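Side-chain contacts in glutathione S-transferase delta (Bombyx mori, PDB 3VK9), which probably conjugates glutathione to electrophilic compounds, working as a homodimeric delta-class glutathione transferase: residues A163-L168 with K182-T187; D96-F101 with K147-P152; Y78-G81 with P86-P89; L57-L62 with I71-N76. All coordinates share one frame; numbering follows the deposited sequence.

Interaction 1: residues A163-L168 with K182-T187; sequences ASVSSL and KRWYET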
loop_
_atom_site.group_PDB
_atom_site.type_symbol
_atom_site.label_atom_id
_atom_site.label_comp_id
_atom_site.label_asym_id
_atom_site.label_seq_id
_atom_site.Cartn_x
_atom_site.Cartn_y
_atom_site.Cartn_z
ATOM N N ALA A 163 2.145 -11.825 8.783
ATOM C CA ALA A 163 1.413 -12.663 7.842
ATOM C C ALA A 163 2.186 -12.779 6.526
ATOM O O ALA A 163 2.264 -13.862 5.931
ATOM C CB ALA A 163 0.007 -12.129 7.597
ATOM N N SER A 164 2.766 -11.667 6.081
ATOM C CA SER A 164 3.632 -11.686 4.890
ATOM C C SER A 164 4.927 -12.481 5.119
ATOM O O SER A 164 5.181 -13.477 4.435
ATOM C CB SER A 164 3.967 -10.260 4.458
ATOM O OG SER A 164 2.789 -9.559 4.125
ATOM N N VAL A 165 5.731 -12.043 6.086
ATOM C CA VAL A 165 7.019 -12.688 6.394
ATOM C C VAL A 165 6.920 -14.190 6.642
ATOM O O VAL A 165 7.744 -14.963 6.140
ATOM C CB VAL A 165 7.748 -12.045 7.604
ATOM C CG1 VAL A 165 9.002 -12.848 7.941
ATOM C CG2 VAL A 165 8.106 -10.573 7.325
ATOM N N SER A 166 5.918 -14.612 7.409
ATOM C CA SER A 166 5.724 -16.047 7.626
ATOM C C SER A 166 5.536 -16.820 6.305
ATOM O O SER A 166 6.063 -17.924 6.144
ATOM C CB SER A 166 4.580 -16.319 8.627
ATOM O OG SER A 166 3.297 -15.965 8.110
ATOM N N SER A 167 4.807 -16.239 5.352
ATOM C CA SER A 167 4.618 -16.895 4.059
ATOM C C SER A 167 5.947 -17.292 3.387
ATOM O O SER A 167 5.977 -18.209 2.569
ATOM C CB SER A 167 3.800 -16.014 3.111
ATOM O OG SER A 167 2.658 -15.509 3.759
ATOM N N LEU A 168 7.038 -16.607 3.736
ATOM C CA LEU A 168 8.352 -16.908 3.159
ATOM C C LEU A 168 8.858 -18.301 3.542
ATOM O O LEU A 168 9.764 -18.828 2.905
ATOM C CB LEU A 168 9.395 -15.865 3.601
ATOM C CG LEU A 168 9.573 -14.591 2.773
ATOM C CD1 LEU A 168 8.246 -13.871 2.631
ATOM C CD2 LEU A 168 10.616 -13.671 3.416
ATOM N N LYS A 182 14.493 -12.224 13.050
ATOM C CA LYS A 182 14.305 -13.492 13.766
ATOM C C LYS A 182 13.739 -13.238 15.170
ATOM O O LYS A 182 12.776 -13.886 15.578
ATOM C CB LYS A 182 15.627 -14.255 13.833
ATOM C CG LYS A 182 15.564 -15.630 14.534
ATOM C CD LYS A 182 16.945 -16.253 14.581
ATOM C CE LYS A 182 16.968 -17.547 15.378
ATOM N NZ LYS A 182 18.176 -18.351 15.033
ATOM N N ARG A 183 14.334 -12.283 15.894
ATOM C CA ARG A 183 13.891 -11.917 17.243
ATOM C C ARG A 183 12.428 -11.456 17.247
ATOM O O ARG A 183 11.594 -11.959 18.003
ATOM C CB ARG A 183 14.792 -10.817 17.822
ATOM C CG ARG A 183 14.295 -10.266 19.144
ATOM C CD ARG A 183 15.202 -9.171 19.736
ATOM N NE ARG A 183 15.630 -8.138 18.782
ATOM C CZ ARG A 183 14.851 -7.177 18.282
ATOM N NH1 ARG A 183 13.562 -7.112 18.599
ATOM N NH2 ARG A 183 15.356 -6.285 17.439
ATOM N N TRP A 184 12.131 -10.496 16.390
ATOM C CA TRP A 184 10.766 -9.981 16.225
ATOM C C TRP A 184 9.751 -11.081 15.858
ATOM O O TRP A 184 8.681 -11.181 16.459
ATOM C CB TRP A 184 10.785 -8.850 15.189
ATOM C CG TRP A 184 9.455 -8.482 14.626
ATOM C CD1 TRP A 184 8.555 -7.595 15.152
ATOM C CD2 TRP A 184 8.874 -8.982 13.424
ATOM N NE1 TRP A 184 7.446 -7.516 14.342
ATOM C CE2 TRP A 184 7.617 -8.355 13.272
ATOM C CE3 TRP A 184 9.293 -9.897 12.453
ATOM C CZ2 TRP A 184 6.769 -8.623 12.188
ATOM C CZ3 TRP A 184 8.462 -10.156 11.376
ATOM C CH2 TRP A 184 7.208 -9.525 11.253
ATOM N N TYR A 185 10.090 -11.903 14.869
ATOM C CA TYR A 185 9.244 -13.030 14.482
ATOM C C TYR A 185 8.800 -13.818 15.711
ATOM O O TYR A 185 7.601 -14.050 15.924
ATOM C CB TYR A 185 10.025 -13.947 13.541
ATOM C CG TYR A 185 9.194 -14.931 12.730
ATOM C CD1 TYR A 185 8.173 -14.488 11.877
ATOM C CD2 TYR A 185 9.478 -16.302 12.758
ATOM C CE1 TYR A 185 7.431 -15.388 11.113
ATOM C CE2 TYR A 185 8.736 -17.217 11.986
ATOM C CZ TYR A 185 7.719 -16.751 11.173
ATOM O OH TYR A 185 6.988 -17.634 10.417
ATOM N N GLU A 186 9.773 -14.228 16.522
ATOM C CA GLU A 186 9.483 -14.982 17.731
ATOM C C GLU A 186 8.612 -14.208 18.717
ATOM O O GLU A 186 7.677 -14.758 19.281
ATOM C CB GLU A 186 10.772 -15.420 18.431
ATOM C CG GLU A 186 10.492 -16.211 19.694
ATOM C CD GLU A 186 11.739 -16.569 20.463
ATOM O OE1 GLU A 186 12.789 -15.923 20.248
ATOM O OE2 GLU A 186 11.658 -17.490 21.296
ATOM N N THR A 187 8.930 -12.936 18.927
ATOM C CA THR A 187 8.162 -12.108 19.848
ATOM C C THR A 187 6.689 -12.044 19.433
ATOM O O THR A 187 5.783 -12.197 20.249
ATOM C CB THR A 187 8.703 -10.646 19.900
ATOM O OG1 THR A 187 10.071 -10.637 20.325
ATOM C CG2 THR A 187 7.867 -9.791 20.858
#
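The indole of W184 and the phenol of Y185 reach across to helix 156-167, where V165 and S166 receive them. V165 divides its two methyls between the rings and meets each obliquely: CG2 lies 4.1 Å from CZ3 of W184, and CG1 is 4.3 Å from CD1 of Y185. With CG1 anti to the backbone N of V165 (chi1 175°) and CG2 beside that N, this torsion turns one methyl to each ring. S166 instead sits at the phenol edge, in the ring plane, its CB 3.3 Å from the OH of Y185. This is a close van der Waals approach of a carbon to the hydroxyl; the polar ends have other partners: the OH of Y185 hydrogen-bonds to OE2 of E169, and S166 OG turns back to the carbonyl of I162 one helical turn earlier. The indole NH of W184 is likewise taken by OD1 of D158. These buried polar atoms therefore all find partners, and each ring is anchored through its heteroatom. No hydrogen bond joins the two segments. The helices stand well apart, their local axes approaching to 11.5 Å at a crossing angle of -114°, and the aromatic side chains span the separation. Both belong to the all-helical C-terminal domain of the glutathione transferase fold. There V165 also packs on L106 of helix 89-119 and on F175 in the loop before helix 179-191, while Y195 and L203 of helix 195-213 cover S166, leaving the contact buried among four helices.

Interaction 2: residues D96-F101 with K147-P152; sequences DQRLYF and KYVAGP
R98 and V149 are joined by a hydrogen bond from the guanidinium to the backbone: NE of R98 donates to O of V149 over 2.9 Å, with an N-H...O angle of 159°. The carbonyl oxygen lies close to the guanidinium plane, at its edge, whereas NE is tilted 26° from the plane of the carbonyl. A bend at chi2 (-60°) folds the arginine chain and lays NE beside the loop. A water at the same edge accepts from NH2 of R98 at 2.8 Å and lies 3.3 Å from O of V149, where a second bond is possible but not settled. This places an arginine of helix 89-119 against the loop that leads into helix 156-167 of the C-terminal domain. That loop is itself tied down, since the V149 amide donates to OD1 of D158, and the sequence from T155 to D158 fits the Thr-x-x-Asp capping box known at this helix start in glutathione transferases. Apolar contacts involve the aliphatic part of the arginine: CG of R98 rests 3.8 Å from CB of A150, and CG2 of V149 is 4.1 Å from CD of R98. The guanidinium also makes a cation-pi contact with F142. On another side of helix 89-119, Y100 stacks on Y100 of the second subunit.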
loop_
_atom_site.group_PDB
_atom_site.type_symbol
_atom_site.label_atom_id
_atom_site.label_comp_id
_atom_site.label_asym_id
_atom_site.label_seq_id
_atom_site.Cartn_x
_atom_site.Cartn_y
_atom_site.Cartn_z
ATOM N N ASP A 96 1.245 3.245 9.807
ATOM C CA ASP A 96 0.896 3.391 8.388
ATOM C C ASP A 96 2.118 3.186 7.467
ATOM O O ASP A 96 2.039 2.469 6.463
ATOM C CB ASP A 96 0.249 4.771 8.112
ATOM C CG ASP A 96 -1.148 4.898 8.711
ATOM O OD1 ASP A 96 -1.853 3.878 8.838
ATOM O OD2 ASP A 96 -1.554 6.028 9.037
ATOM N N GLN A 97 3.237 3.834 7.792
ATOM C CA GLN A 97 4.448 3.652 6.991
ATOM C C GLN A 97 4.782 2.175 6.842
ATOM O O GLN A 97 5.052 1.705 5.734
ATOM C CB GLN A 97 5.670 4.375 7.578
ATOM C CG GLN A 97 6.940 3.959 6.864
ATOM C CD GLN A 97 8.134 4.795 7.222
ATOM O OE1 GLN A 97 8.034 5.747 7.991
ATOM N NE2 GLN A 97 9.281 4.440 6.671
ATOM N N ARG A 98 4.762 1.445 7.954
ATOM C CA ARG A 98 5.119 0.026 7.910
ATOM C C ARG A 98 4.107 -0.765 7.076
ATOM O O ARG A 98 4.481 -1.719 6.397
ATOM C CB ARG A 98 5.261 -0.581 9.318
ATOM C CG ARG A 98 6.335 0.071 10.187
ATOM C CD ARG A 98 7.726 -0.032 9.570
ATOM N NE ARG A 98 8.749 0.373 10.529
ATOM C CZ ARG A 98 9.635 1.337 10.322
ATOM N NH1 ARG A 98 9.667 1.984 9.171
ATOM N NH2 ARG A 98 10.507 1.639 11.268
ATOM N N LEU A 99 2.832 -0.370 7.127
ATOM C CA LEU A 99 1.814 -1.024 6.302
ATOM C C LEU A 99 2.091 -0.842 4.803
ATOM O O LEU A 99 1.985 -1.796 4.031
ATOM C CB LEU A 99 0.397 -0.562 6.681
ATOM C CG LEU A 99 -0.129 -1.047 8.046
ATOM C CD1 LEU A 99 -1.441 -0.329 8.420
ATOM C CD2 LEU A 99 -0.286 -2.572 8.072
ATOM N N TYR A 100 2.470 0.374 4.400
ATOM C CA TYR A 100 2.816 0.633 3.006
ATOM C C TYR A 100 4.116 -0.057 2.577
ATOM O O TYR A 100 4.236 -0.525 1.443
ATOM C CB TYR A 100 2.814 2.134 2.714
ATOM C CG TYR A 100 1.407 2.647 2.682
ATOM C CD1 TYR A 100 0.589 2.371 1.585
ATOM C CD2 TYR A 100 0.865 3.351 3.761
ATOM C CE1 TYR A 100 -0.706 2.801 1.532
ATOM C CE2 TYR A 100 -0.462 3.792 3.720
ATOM C CZ TYR A 100 -1.231 3.507 2.593
ATOM O OH TYR A 100 -2.532 3.904 2.493
ATOM N N PHE A 101 5.062 -0.158 3.501
ATOM C CA PHE A 101 6.268 -0.957 3.282
ATOM C C PHE A 101 5.891 -2.415 3.007
ATOM O O PHE A 101 6.423 -3.054 2.102
ATOM C CB PHE A 101 7.171 -0.878 4.511
ATOM C CG PHE A 101 8.288 -1.886 4.514
ATOM C CD1 PHE A 101 9.416 -1.709 3.698
ATOM C CD2 PHE A 101 8.239 -2.991 5.361
ATOM C CE1 PHE A 101 10.462 -2.631 3.716
ATOM C CE2 PHE A 101 9.275 -3.925 5.380
ATOM C CZ PHE A 101 10.389 -3.741 4.547
ATOM N N LYS A 147 11.536 -3.761 19.915
ATOM C CA LYS A 147 10.763 -4.980 20.145
ATOM C C LYS A 147 9.784 -5.264 19.013
ATOM O O LYS A 147 9.636 -6.403 18.574
ATOM C CB LYS A 147 9.970 -4.846 21.446
ATOM C CG LYS A 147 9.341 -6.142 21.956
ATOM C CD LYS A 147 8.540 -5.846 23.224
ATOM C CE LYS A 147 8.490 -7.004 24.204
ATOM N NZ LYS A 147 7.717 -8.155 23.696
ATOM N N TYR A 148 9.090 -4.218 18.570
ATOM C CA TYR A 148 8.089 -4.341 17.520
ATOM C C TYR A 148 8.443 -3.412 16.374
ATOM O O TYR A 148 9.356 -2.599 16.481
ATOM C CB TYR A 148 6.693 -4.016 18.068
ATOM C CG TYR A 148 6.175 -5.018 19.079
ATOM C CD1 TYR A 148 5.757 -6.283 18.672
ATOM C CD2 TYR A 148 6.105 -4.709 20.436
ATOM C CE1 TYR A 148 5.279 -7.211 19.582
ATOM C CE2 TYR A 148 5.619 -5.639 21.372
ATOM C CZ TYR A 148 5.211 -6.893 20.929
ATOM O OH TYR A 148 4.725 -7.840 21.814
ATOM N N VAL A 149 7.706 -3.520 15.280
ATOM C CA VAL A 149 8.124 -2.904 14.031
ATOM C C VAL A 149 7.704 -1.431 13.947
ATOM O O VAL A 149 8.254 -0.662 13.161
ATOM C CB VAL A 149 7.605 -3.721 12.811
ATOM C CG1 VAL A 149 6.149 -3.369 12.499
ATOM C CG2 VAL A 149 8.498 -3.509 11.594
ATOM N N ALA A 150 6.735 -1.035 14.762
ATOM C CA ALA A 150 6.245 0.343 14.703
ATOM C C ALA A 150 5.924 0.865 16.101
ATOM O O ALA A 150 4.781 1.214 16.426
ATOM C CB ALA A 150 5.037 0.444 13.787
ATOM N N GLY A 151 6.947 0.909 16.933
ATOM C CA GLY A 151 6.780 1.455 18.259
ATOM C C GLY A 151 6.932 0.386 19.315
ATOM O O GLY A 151 7.239 -0.767 19.003
ATOM N N PRO A 152 6.714 0.770 20.574
ATOM C CA PRO A 152 6.919 -0.127 21.712
ATOM C C PRO A 152 5.832 -1.199 21.874
ATOM O O PRO A 152 6.067 -2.167 22.576
ATOM C CB PRO A 152 6.924 0.832 22.910
ATOM C CG PRO A 152 6.110 2.006 22.459
ATOM C CD PRO A 152 6.427 2.156 21.000
HETATM O O HOH W 1 11.044 0.923 13.884
#

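Interaction 3: residues Y78-G81 with P86-P89; sequences YAKG and PEDP
The aliphatic chain of K80 curls round OE2 of E87, starting with CG, which stands off the carboxylate plane at 3.2 Å from that oxygen. The two side chains cross at about a right angle. A bend at the last lysine torsion (chi4 -58°) brings the ammonium round in front of both carboxylate oxygens, giving a salt bridge of 3.0 Å between NZ of K80 and OE2 of E87; a weak hydrogen bond from NZ also reaches OE1. The glutamate, extended beyond CG, reaches across to the lysine. K80 has a second modelled conformer, so the pairing describes one of two positions of the lysine at the surface. The contact closes the ends of the linker between helix 67-78 of the thioredoxin-like N-terminal domain and helix 89-119, the first helix of the C-terminal domain. G81, at a positive phi suited to glycine, passes by one face of the carboxylate, its CA 3.7 Å from OE1 of E87. The residues flanking E87 tie it to helix 89-119: D88 is the N-cap of that helix, its OD2 accepting from the amide of A91, and the carbonyl of P86 is bound by NE of R92.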
loop_
_atom_site.group_PDB
_atom_site.type_symbol
_atom_site.label_atom_id
_atom_site.label_comp_id
_atom_site.label_asym_id
_atom_site.label_seq_id
_atom_site.Cartn_x
_atom_site.Cartn_y
_atom_site.Cartn_z
ATOM N N TYR A 78 -14.030 -0.458 16.415
ATOM C CA TYR A 78 -14.359 -1.171 17.657
ATOM C C TYR A 78 -13.491 -0.791 18.867
ATOM O O TYR A 78 -13.898 -0.988 20.005
ATOM C CB TYR A 78 -14.264 -2.690 17.434
ATOM C CG TYR A 78 -15.340 -3.254 16.539
ATOM C CD1 TYR A 78 -16.659 -3.391 16.996
ATOM C CD2 TYR A 78 -15.048 -3.648 15.244
ATOM C CE1 TYR A 78 -17.630 -3.911 16.195
ATOM C CE2 TYR A 78 -16.020 -4.157 14.424
ATOM C CZ TYR A 78 -17.306 -4.293 14.904
ATOM O OH TYR A 78 -18.266 -4.803 14.079
ATOM N N ALA A 79 -12.298 -0.262 18.622
ATOM C CA ALA A 79 -11.364 0.016 19.716
ATOM C C ALA A 79 -10.553 1.281 19.494
ATOM O O ALA A 79 -9.328 1.274 19.603
ATOM C CB ALA A 79 -10.439 -1.176 19.949
ATOM N N LYS A 80 -11.258 2.362 19.164
ATOM C CA LYS A 80 -10.633 3.665 18.978
ATOM C C LYS A 80 -9.752 3.974 20.187
ATOM O O LYS A 80 -10.205 3.923 21.325
ATOM C CB LYS A 80 -11.699 4.752 18.794
ATOM C CG LYS A 80 -11.150 6.169 18.843
ATOM C CD LYS A 80 -12.266 7.198 18.962
ATOM C CE LYS A 80 -11.710 8.588 19.277
ATOM N NZ LYS A 80 -10.917 8.612 20.546
ATOM N N GLY A 81 -8.479 4.264 19.933
ATOM C CA GLY A 81 -7.531 4.526 21.004
ATOM C C GLY A 81 -6.687 3.333 21.434
ATOM O O GLY A 81 -5.904 3.434 22.380
ATOM N N PRO A 86 -2.499 3.316 17.410
ATOM C CA PRO A 86 -2.569 4.510 18.264
ATOM C C PRO A 86 -3.005 5.752 17.481
ATOM O O PRO A 86 -2.630 5.902 16.317
ATOM C CB PRO A 86 -1.128 4.657 18.782
ATOM C CG PRO A 86 -0.293 3.910 17.795
ATOM C CD PRO A 86 -1.141 2.749 17.365
ATOM N N GLU A 87 -3.790 6.616 18.121
ATOM C CA GLU A 87 -4.285 7.851 17.506
ATOM C C GLU A 87 -3.241 8.975 17.393
ATOM O O GLU A 87 -3.376 9.880 16.548
ATOM C CB GLU A 87 -5.491 8.368 18.285
ATOM C CG GLU A 87 -6.704 7.450 18.236
ATOM C CD GLU A 87 -7.888 8.026 18.985
ATOM O OE1 GLU A 87 -7.825 8.102 20.232
ATOM O OE2 GLU A 87 -8.869 8.419 18.320
ATOM N N ASP A 88 -2.226 8.960 18.252
ATOM C CA ASP A 88 -1.192 9.974 18.132
ATOM C C ASP A 88 -0.665 9.973 16.703
ATOM O O ASP A 88 -0.232 8.938 16.209
ATOM C CB ASP A 88 -0.025 9.728 19.075
ATOM C CG ASP A 88 1.123 10.688 18.817
ATOM O OD1 ASP A 88 1.038 11.840 19.268
ATOM O OD2 ASP A 88 2.098 10.302 18.149
ATOM N N PRO A 89 -0.692 11.139 16.045
ATOM C CA PRO A 89 -0.270 11.236 14.637
ATOM C C PRO A 89 1.117 10.644 14.343
ATOM O O PRO A 89 1.221 9.820 13.436
ATOM C CB PRO A 89 -0.300 12.740 14.365
ATOM C CG PRO A 89 -1.389 13.226 15.262
ATOM C CD PRO A 89 -1.247 12.414 16.541
#

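Interaction 4: residues L57-L62 with I71-N76; sequences LVDDGL and ITYLVN
Y73 carries this contact, pointing its ring from helix 67-78 toward L57, D59 and L62. From CB, the phenol runs out with CG anti to the backbone N (chi1 172°). The CE2 corner meets CD1 of L57 obliquely at 4.0 Å. Farther along, CD2 of L62 lies over one ring face, offset toward the rim, 4.1 Å from CZ. At the tip the OH donates to OD2 of D59, which lies at the ring edge, in plane. The 2.4 Å between Y73 OH and D59 OD2 is very short, and the length is doubtful. Ring and carboxylate planes are 64° apart. Positive charge gathers here: OD2 of D59 also forms salt bridges with K77 and with K90 of the second subunit, whose NZ hydrogen-bonds to the OH of Y73 as well, probably favouring a charged carboxylate. L62 N to D59 O, at 3.0 Å, closes a type II' turn; D59 N to L62 O completes the two-residue hairpin of strands 56-59 and 62-64. Helix 67-78 thus packs Y73 on this edge hairpin of the thioredoxin-like domain, while I71 of the same helix meets V17 and T20 of helix 12-24 and A93 of the second subunit touches Y73.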
loop_
_atom_site.group_PDB
_atom_site.type_symbol
_atom_site.label_atom_id
_atom_site.label_comp_id
_atom_site.label_asym_id
_atom_site.label_seq_id
_atom_site.Cartn_x
_atom_site.Cartn_y
_atom_site.Cartn_z
ATOM N N LEU A 57 -14.240 -7.796 3.473
ATOM C CA LEU A 57 -14.987 -7.528 4.692
ATOM C C LEU A 57 -16.327 -6.894 4.285
ATOM O O LEU A 57 -16.337 -5.934 3.526
ATOM C CB LEU A 57 -14.167 -6.552 5.545
ATOM C CG LEU A 57 -14.571 -6.178 6.983
ATOM C CD1 LEU A 57 -15.664 -5.128 7.047
ATOM C CD2 LEU A 57 -14.927 -7.415 7.775
ATOM N N VAL A 58 -17.451 -7.432 4.752
ATOM C CA VAL A 58 -18.748 -6.828 4.423
ATOM C C VAL A 58 -19.497 -6.449 5.688
ATOM O O VAL A 58 -19.899 -7.306 6.483
ATOM C CB VAL A 58 -19.630 -7.734 3.545
ATOM C CG1 VAL A 58 -20.943 -7.028 3.199
ATOM C CG2 VAL A 58 -18.881 -8.113 2.282
ATOM N N ASP A 59 -19.680 -5.143 5.859
ATOM C CA ASP A 59 -20.225 -4.593 7.085
ATOM C C ASP A 59 -21.457 -3.767 6.713
ATOM O O ASP A 59 -21.366 -2.563 6.488
ATOM C CB ASP A 59 -19.164 -3.738 7.778
ATOM C CG ASP A 59 -19.605 -3.247 9.136
ATOM O OD1 ASP A 59 -20.750 -3.537 9.516
ATOM O OD2 ASP A 59 -18.817 -2.559 9.821
ATOM N N ASP A 60 -22.603 -4.439 6.645
ATOM C CA ASP A 60 -23.816 -3.854 6.087
ATOM C C ASP A 60 -23.567 -3.317 4.678
ATOM O O ASP A 60 -23.243 -4.076 3.760
ATOM C CB ASP A 60 -24.360 -2.756 7.002
ATOM C CG ASP A 60 -24.695 -3.274 8.390
ATOM O OD1 ASP A 60 -24.696 -4.513 8.578
ATOM O OD2 ASP A 60 -24.965 -2.447 9.289
ATOM N N GLY A 61 -23.715 -2.008 4.512
ATOM C CA GLY A 61 -23.548 -1.391 3.210
ATOM C C GLY A 61 -22.104 -1.272 2.747
ATOM O O GLY A 61 -21.854 -0.953 1.584
ATOM N N LEU A 62 -21.150 -1.529 3.641
ATOM C CA LEU A 62 -19.743 -1.338 3.305
ATOM C C LEU A 62 -19.014 -2.637 2.955
ATOM O O LEU A 62 -18.934 -3.576 3.751
ATOM C CB LEU A 62 -18.994 -0.610 4.421
ATOM C CG LEU A 62 -17.537 -0.269 4.075
ATOM C CD1 LEU A 62 -17.459 0.994 3.216
ATOM C CD2 LEU A 62 -16.653 -0.132 5.317
ATOM N N ILE A 71 -7.883 -3.952 8.522
ATOM C CA ILE A 71 -7.343 -4.071 9.873
ATOM C C ILE A 71 -7.363 -2.734 10.607
ATOM O O ILE A 71 -7.626 -2.688 11.808
ATOM C CB ILE A 71 -5.924 -4.729 9.919
ATOM C CG1 ILE A 71 -4.878 -3.832 9.249
ATOM C CG2 ILE A 71 -5.961 -6.124 9.278
ATOM C CD1 ILE A 71 -3.512 -4.487 9.028
ATOM N N THR A 72 -7.095 -1.643 9.904
ATOM C CA THR A 72 -7.172 -0.346 10.572
ATOM C C THR A 72 -8.643 0.012 10.798
ATOM O O THR A 72 -8.982 0.599 11.824
ATOM C CB THR A 72 -6.423 0.763 9.826
ATOM O OG1 THR A 72 -7.007 0.971 8.531
ATOM C CG2 THR A 72 -4.923 0.414 9.669
ATOM N N TYR A 73 -9.519 -0.365 9.859
ATOM C CA TYR A 73 -10.961 -0.162 10.052
ATOM C C TYR A 73 -11.525 -0.850 11.314
ATOM O O TYR A 73 -12.323 -0.267 12.038
ATOM C CB TYR A 73 -11.753 -0.653 8.843
ATOM C CG TYR A 73 -13.264 -0.648 9.044
ATOM C CD1 TYR A 73 -13.977 0.554 9.103
ATOM C CD2 TYR A 73 -13.987 -1.843 9.149
ATOM C CE1 TYR A 73 -15.363 0.576 9.252
ATOM C CE2 TYR A 73 -15.406 -1.832 9.310
ATOM C CZ TYR A 73 -16.072 -0.617 9.361
ATOM O OH TYR A 73 -17.444 -0.563 9.510
ATOM N N LEU A 74 -11.116 -2.094 11.557
ATOM C CA LEU A 74 -11.550 -2.847 12.740
ATOM C C LEU A 74 -11.191 -2.150 14.049
ATOM O O LEU A 74 -12.002 -2.109 14.982
ATOM C CB LEU A 74 -10.987 -4.282 12.722
ATOM C CG LEU A 74 -11.513 -5.155 11.571
ATOM C CD1 LEU A 74 -10.830 -6.517 11.562
ATOM C CD2 LEU A 74 -13.033 -5.312 11.635
ATOM N N VAL A 75 -9.974 -1.604 14.116
ATOM C CA VAL A 75 -9.555 -0.843 15.277
ATOM C C VAL A 75 -10.315 0.480 15.383
ATOM O O VAL A 75 -10.811 0.806 16.455
ATOM C CB VAL A 75 -8.022 -0.572 15.287
ATOM C CG1 VAL A 75 -7.640 0.192 16.523
ATOM C CG2 VAL A 75 -7.242 -1.865 15.193
ATOM N N ASN A 76 -10.407 1.227 14.276
ATOM C CA ASN A 76 -11.065 2.538 14.263
ATOM C C ASN A 76 -12.513 2.412 14.692
ATOM O O ASN A 76 -13.047 3.276 15.392
ATOM C CB ASN A 76 -11.019 3.201 12.867
ATOM C CG ASN A 76 -9.614 3.645 12.459
ATOM O OD1 ASN A 76 -8.732 3.841 13.307
ATOM N ND2 ASN A 76 -9.404 3.820 11.141
#

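Overall arrangement
Along the chain the contacts follow one another without overlap: interaction 4, then 3, 2 and 1. Interaction 4 belongs to the thioredoxin-like N-terminal domain, interaction 3 lies about 15 Å away, centre to centre, in the linker after helix 67-78, and interactions 2 and 1 lie in the helical domain. Helices 67-78 and 89-119 bring interactions 4 and 2 together, where L99 packs on I71 and T72; both also reach the second subunit, so they link domain packing with the dimer. Interactions 1 and 2, centres 13 Å apart, touch through T187 and W184 on K147. Interactions 1 and 4 lie on opposite sides of the chain's centre, about 26 Å apart between centres.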